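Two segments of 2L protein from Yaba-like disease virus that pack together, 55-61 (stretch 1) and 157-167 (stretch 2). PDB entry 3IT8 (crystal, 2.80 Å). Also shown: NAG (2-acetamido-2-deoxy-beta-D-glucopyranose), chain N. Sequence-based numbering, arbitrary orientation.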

ATOM      1  N   ARG D  55     -13.132 -12.770  31.007  1.00 57.18           N
ATOM      2  CA  ARG D  55     -12.482 -11.652  30.362  1.00 57.18           C
ATOM      3  C   ARG D  55     -11.208 -12.098  29.655  1.00 57.18           C
ATOM      4  O   ARG D  55     -10.430 -11.262  29.189  1.00 57.18           O
ATOM      5  N   SER D  56     -10.994 -13.414  29.570  1.00 49.00           N
ATOM      6  CA  SER D  56      -9.802 -13.951  28.911  1.00 49.00           C
ATOM      7  C   SER D  56     -10.186 -14.972  27.850  1.00 49.00           C
ATOM      8  O   SER D  56      -9.952 -16.168  27.990  1.00 49.00           O
ATOM      9  N   PRO D  57     -10.777 -14.493  26.761  1.00 42.36           N
ATOM     10  CA  PRO D  57     -11.243 -15.261  25.604  1.00 42.36           C
ATOM     11  C   PRO D  57     -10.256 -16.285  25.066  1.00 42.36           C
ATOM     12  O   PRO D  57     -10.658 -17.271  24.463  1.00 42.36           O
ATOM     13  N   HIS D  58      -8.967 -16.051  25.276  1.00 45.86           N
ATOM     14  CA  HIS D  58      -7.957 -16.944  24.746  1.00 45.86           C
ATOM     15  C   HIS D  58      -7.404 -17.962  25.712  1.00 45.86           C
ATOM     16  O   HIS D  58      -6.447 -18.663  25.396  1.00 45.86           O
ATOM     17  N   THR D  59      -7.999 -18.038  26.897  1.00 49.56           N
ATOM     18  CA  THR D  59      -7.592 -19.040  27.866  1.00 49.56           C
ATOM     19  C   THR D  59      -8.475 -20.206  27.442  1.00 49.56           C
ATOM     20  O   THR D  59      -9.681 -20.044  27.320  1.00 49.56           O
ATOM     21  N   PRO D  60      -7.885 -21.385  27.183  1.00 43.42           N
ATOM     22  CA  PRO D  60      -8.621 -22.588  26.760  1.00 43.42           C
ATOM     23  C   PRO D  60      -9.883 -22.907  27.574  1.00 43.42           C
ATOM     24  O   PRO D  60      -9.896 -22.777  28.807  1.00 43.42           O
ATOM     25  N   GLY D  61     -10.935 -23.333  26.880  1.00 55.58           N
ATOM     26  CA  GLY D  61     -12.185 -23.674  27.541  1.00 55.58           C
ATOM     27  C   GLY D  61     -12.174 -25.093  28.076  1.00 55.58           C
ATOM     28  O   GLY D  61     -11.173 -25.794  27.933  1.00 55.58           O
ATOM     29  N   GLY D 157      -2.018 -24.715  18.466  1.00 39.18           N
ATOM     30  CA  GLY D 157      -2.693 -23.438  18.391  1.00 39.18           C
ATOM     31  C   GLY D 157      -2.286 -22.460  19.476  1.00 39.18           C
ATOM     32  O   GLY D 157      -1.985 -21.288  19.202  1.00 39.18           O
ATOM     33  N   PHE D 158      -2.278 -22.948  20.714  1.00 42.35           N
ATOM     34  CA  PHE D 158      -1.934 -22.138  21.866  1.00 42.35           C
ATOM     35  C   PHE D 158      -0.530 -21.587  21.693  1.00 42.35           C
ATOM     36  O   PHE D 158      -0.273 -20.395  21.937  1.00 42.35           O
ATOM     37  N   GLU D 159       0.373 -22.462  21.256  1.00 35.15           N
ATOM     38  CA  GLU D 159       1.762 -22.088  21.074  1.00 35.15           C
ATOM     39  C   GLU D 159       1.943 -21.162  19.880  1.00 35.15           C
ATOM     40  O   GLU D 159       2.791 -20.281  19.886  1.00 35.15           O
ATOM     41  N   TYR D 160       1.131 -21.350  18.855  1.00 42.83           N
ATOM     42  CA  TYR D 160       1.253 -20.522  17.675  1.00 42.83           C
ATOM     43  C   TYR D 160       0.807 -19.083  17.889  1.00 42.83           C
ATOM     44  O   TYR D 160       1.380 -18.163  17.316  1.00 42.83           O
ATOM     45  N   MET D 161      -0.226 -18.869  18.693  1.00 43.88           N
ATOM     46  CA  MET D 161      -0.701 -17.511  18.889  1.00 43.88           C
ATOM     47  C   MET D 161      -1.602 -17.341  20.104  1.00 43.88           C
ATOM     48  O   MET D 161      -1.579 -16.299  20.766  1.00 43.88           O
ATOM     49  N   GLY D 162      -2.397 -18.366  20.390  1.00 34.71           N
ATOM     50  CA  GLY D 162      -3.306 -18.302  21.516  1.00 34.71           C
ATOM     51  C   GLY D 162      -2.714 -17.742  22.794  1.00 34.71           C
ATOM     52  O   GLY D 162      -3.249 -16.802  23.388  1.00 34.71           O
ATOM     53  N   CYS D 163      -1.607 -18.328  23.224  1.00 41.28           N
ATOM     54  CA  CYS D 163      -0.969 -17.894  24.440  1.00 41.28           C
ATOM     55  C   CYS D 163      -0.552 -16.425  24.399  1.00 41.28           C
ATOM     56  O   CYS D 163      -0.888 -15.663  25.305  1.00 41.28           O
ATOM     57  N   SER D 164       0.176 -16.020  23.364  1.00 42.19           N
ATOM     58  CA  SER D 164       0.619 -14.629  23.272  1.00 42.19           C
ATOM     59  C   SER D 164      -0.536 -13.635  23.349  1.00 42.19           C
ATOM     60  O   SER D 164      -0.350 -12.500  23.770  1.00 42.19           O
ATOM     61  N   LEU D 165      -1.724 -14.048  22.926  1.00 39.18           N
ATOM     62  CA  LEU D 165      -2.883 -13.176  23.003  1.00 39.18           C
ATOM     63  C   LEU D 165      -3.453 -13.197  24.423  1.00 39.18           C
ATOM     64  O   LEU D 165      -3.781 -12.158  25.004  1.00 39.18           O
ATOM     65  N   ALA D 166      -3.565 -14.392  24.988  1.00 33.50           N
ATOM     66  CA  ALA D 166      -4.099 -14.547  26.326  1.00 33.50           C
ATOM     67  C   ALA D 166      -3.277 -13.815  27.383  1.00 33.50           C
ATOM     68  O   ALA D 166      -3.836 -13.106  28.222  1.00 33.50           O
ATOM     69  N   ILE D 167      -1.955 -13.975  27.339  1.00 43.18           N
ATOM     70  CA  ILE D 167      -1.094 -13.343  28.331  1.00 43.18           C
ATOM     71  C   ILE D 167      -1.432 -11.880  28.553  1.00 43.18           C
ATOM     72  O   ILE D 167      -1.285 -11.369  29.657  1.00 43.18           O
TER

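A small, mostly apolar contact joins a loop to one side of a helix, centred on His58 and held by van der Waals packing with no hydrogen bond across the interface; about 264 Å² is buried, both sides summed. Stretch 1 bends through a type I β turn from Ser56 to Thr59, closed by Thr59 N to Ser56 O at 2.9 Å, and this turn carries His58 to the helix, where its CA lies 4.8 Å from Ala166 CA. His58 points toward the helix with chi1 m (-63°). Its CB sits 3.7 Å from both Ala166 CB and Gly162 O, while its CD2 comes within 3.7 Å of Leu165 CB. Leu165, itself directed toward the loop in an m,t rotamer, covers one face of the imidazole: its CD1 lies 3.9 Å from the ring centroid, 17° off the normal, a CH-pi contact. The ring's ND1 is hydrogen-bonded elsewhere in the structure. Ala166 also points toward the loop, and its CB lies 4.3 Å from Thr59 N. Gly162 adds no side chain here, and its carbonyl O accepts a helical bond from Ala166 N (2.9 Å) besides touching His58. At the other end of the contact, Phe158 (chi1 t) starts sideways, but its ring reaches nearer: CE1 lies 4.1 Å from Pro60 CD and 4.1 Å from His58 O, the carbonyl being at the ring edge. Thr59 (chi1 m) turns away from the helix; its OG1 hydrogen-bonds Ser56 OG (chi1 t) at 2.5 Å, pairing the two hydroxyls within the loop. Arg55 takes no part in the packing; its CG instead lies 3.5 Å from C8 of the NAG acetyl group.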

ATOM      1  CB  ARG D  55     -12.162 -10.560  31.385  1.00 85.33           C
ATOM      2  CG  ARG D  55     -13.375  -9.745  31.805  1.00 85.33           C
ATOM      3  CD  ARG D  55     -12.989  -8.316  32.167  1.00 85.33           C
ATOM      4  NE  ARG D  55     -12.354  -8.215  33.477  1.00 85.33           N
ATOM      5  CZ  ARG D  55     -11.519  -7.241  33.831  1.00 85.33           C
ATOM      6  NH1 ARG D  55     -11.212  -6.284  32.964  1.00 85.33           N
ATOM      7  NH2 ARG D  55     -10.994  -7.216  35.053  1.00 85.33           N
ATOM      8  CB  SER D  56      -8.855 -14.593  29.924  1.00 64.46           C
ATOM      9  OG  SER D  56      -7.658 -14.990  29.281  1.00 64.46           O
ATOM     10  CB  PRO D  57     -11.518 -14.182  24.560  1.00 44.30           C
ATOM     11  CG  PRO D  57     -11.924 -13.029  25.386  1.00 44.30           C
ATOM     12  CD  PRO D  57     -10.927 -13.050  26.513  1.00 44.30           C
ATOM     13  CB  HIS D  58      -6.852 -16.111  24.108  1.00 57.76           C
ATOM     14  CG  HIS D  58      -7.329 -15.312  22.937  1.00 57.76           C
ATOM     15  ND1 HIS D  58      -7.703 -15.895  21.743  1.00 57.76           N
ATOM     16  CD2 HIS D  58      -7.561 -13.985  22.796  1.00 57.76           C
ATOM     17  CE1 HIS D  58      -8.144 -14.961  20.919  1.00 57.76           C
ATOM     18  NE2 HIS D  58      -8.070 -13.793  21.534  1.00 57.76           N
ATOM     19  CB  THR D  59      -7.939 -18.629  29.296  1.00 54.38           C
ATOM     20  OG1 THR D  59      -7.217 -17.441  29.638  1.00 54.38           O
ATOM     21  CG2 THR D  59      -7.555 -19.731  30.265  1.00 54.38           C
ATOM     22  CB  PRO D  60      -7.575 -23.690  26.883  1.00 37.21           C
ATOM     23  CG  PRO D  60      -6.281 -22.970  26.638  1.00 37.21           C
ATOM     24  CD  PRO D  60      -6.458 -21.688  27.403  1.00 37.21           C
ATOM     25  CB  PHE D 158      -1.994 -22.992  23.123  1.00 39.15           C
ATOM     26  CG  PHE D 158      -1.913 -22.204  24.396  1.00 34.98           C
ATOM     27  CD1 PHE D 158      -2.882 -21.255  24.707  1.00 34.98           C
ATOM     28  CD2 PHE D 158      -0.881 -22.428  25.300  1.00 34.98           C
ATOM     29  CE1 PHE D 158      -2.822 -20.542  25.905  1.00 34.98           C
ATOM     30  CE2 PHE D 158      -0.813 -21.722  26.496  1.00 34.98           C
ATOM     31  CZ  PHE D 158      -1.785 -20.775  26.803  1.00 34.98           C
ATOM     32  CB  GLU D 159       2.627 -23.331  20.896  1.00 91.99           C
ATOM     33  CG  GLU D 159       4.086 -23.094  21.227  1.00 76.22           C
ATOM     34  CD  GLU D 159       4.959 -24.280  20.902  1.00 76.22           C
ATOM     35  OE1 GLU D 159       4.535 -25.429  21.139  1.00 76.22           O
ATOM     36  OE2 GLU D 159       6.083 -24.062  20.422  1.00 76.22           O
ATOM     37  CB  TYR D 160       0.445 -21.107  16.531  1.00 48.68           C
ATOM     38  CG  TYR D 160       0.608 -20.320  15.255  1.00 43.38           C
ATOM     39  CD1 TYR D 160       1.786 -20.405  14.508  1.00 43.38           C
ATOM     40  CD2 TYR D 160      -0.401 -19.462  14.801  1.00 43.38           C
ATOM     41  CE1 TYR D 160       1.963 -19.660  13.341  1.00 43.38           C
ATOM     42  CE2 TYR D 160      -0.232 -18.708  13.635  1.00 43.38           C
ATOM     43  CZ  TYR D 160       0.958 -18.812  12.912  1.00 43.38           C
ATOM     44  OH  TYR D 160       1.156 -18.036  11.786  1.00 43.38           O
ATOM     45  CB  MET D 161      -1.446 -17.055  17.643  1.00 54.54           C
ATOM     46  CG  MET D 161      -1.914 -15.633  17.714  1.00 54.39           C
ATOM     47  SD  MET D 161      -2.856 -15.152  16.250  1.00 54.39           S
ATOM     48  CE  MET D 161      -1.683 -15.473  15.010  1.00 54.39           C
ATOM     49  CB  CYS D 163       0.243 -18.767  24.727  1.00 47.69           C
ATOM     50  SG  CYS D 163       0.824 -18.605  26.406  1.00 53.06           S
ATOM     51  CB  SER D 164       1.378 -14.395  21.981  1.00 37.57           C
ATOM     52  OG  SER D 164       0.504 -14.518  20.887  1.00 43.07           O
ATOM     53  CB  LEU D 165      -3.952 -13.630  22.015  1.00 54.46           C
ATOM     54  CG  LEU D 165      -3.628 -13.410  20.535  1.00 46.97           C
ATOM     55  CD1 LEU D 165      -4.703 -14.046  19.664  1.00 46.97           C
ATOM     56  CD2 LEU D 165      -3.544 -11.919  20.254  1.00 46.97           C
ATOM     57  CB  ALA D 166      -4.192 -16.025  26.663  1.00 23.42           C
ATOM     58  CB  ILE D 167       0.409 -13.465  27.965  1.00 53.52           C
ATOM     59  CG1 ILE D 167       1.264 -13.078  29.170  1.00 28.08           C
ATOM     60  CG2 ILE D 167       0.752 -12.538  26.818  1.00 28.08           C
ATOM     61  CD1 ILE D 167       2.727 -13.358  28.982  1.00 28.08           C
TER
HETATM   62  C1  NAG N 326     -16.295 -10.880  35.305  1.00112.96           C
HETATM   63  C2  NAG N 326     -17.324 -11.046  34.131  1.00112.96           C
HETATM   64  C3  NAG N 326     -18.589 -10.148  34.245  1.00112.96           C
HETATM   65  C4  NAG N 326     -19.094 -10.038  35.674  1.00112.96           C
HETATM   66  C5  NAG N 326     -17.918  -9.583  36.508  1.00112.96           C
HETATM   67  C6  NAG N 326     -18.257  -9.208  37.930  1.00112.96           C
HETATM   68  C7  NAG N 326     -17.055  -9.666  32.159  1.00112.96           C
HETATM   69  C8  NAG N 326     -16.471  -8.315  32.556  1.00112.96           C
HETATM   70  N2  NAG N 326     -16.672 -10.730  32.870  1.00112.96           N
HETATM   71  O3  NAG N 326     -19.626 -10.656  33.413  1.00112.96           O
HETATM   72  O4  NAG N 326     -20.153  -9.092  35.744  1.00112.96           O
HETATM   73  O5  NAG N 326     -16.954 -10.641  36.561  1.00112.96           O
HETATM   74  O6  NAG N 326     -17.118  -8.664  38.581  1.00112.96           O
HETATM   75  O7  NAG N 326     -17.854  -9.735  31.221  1.00112.96           O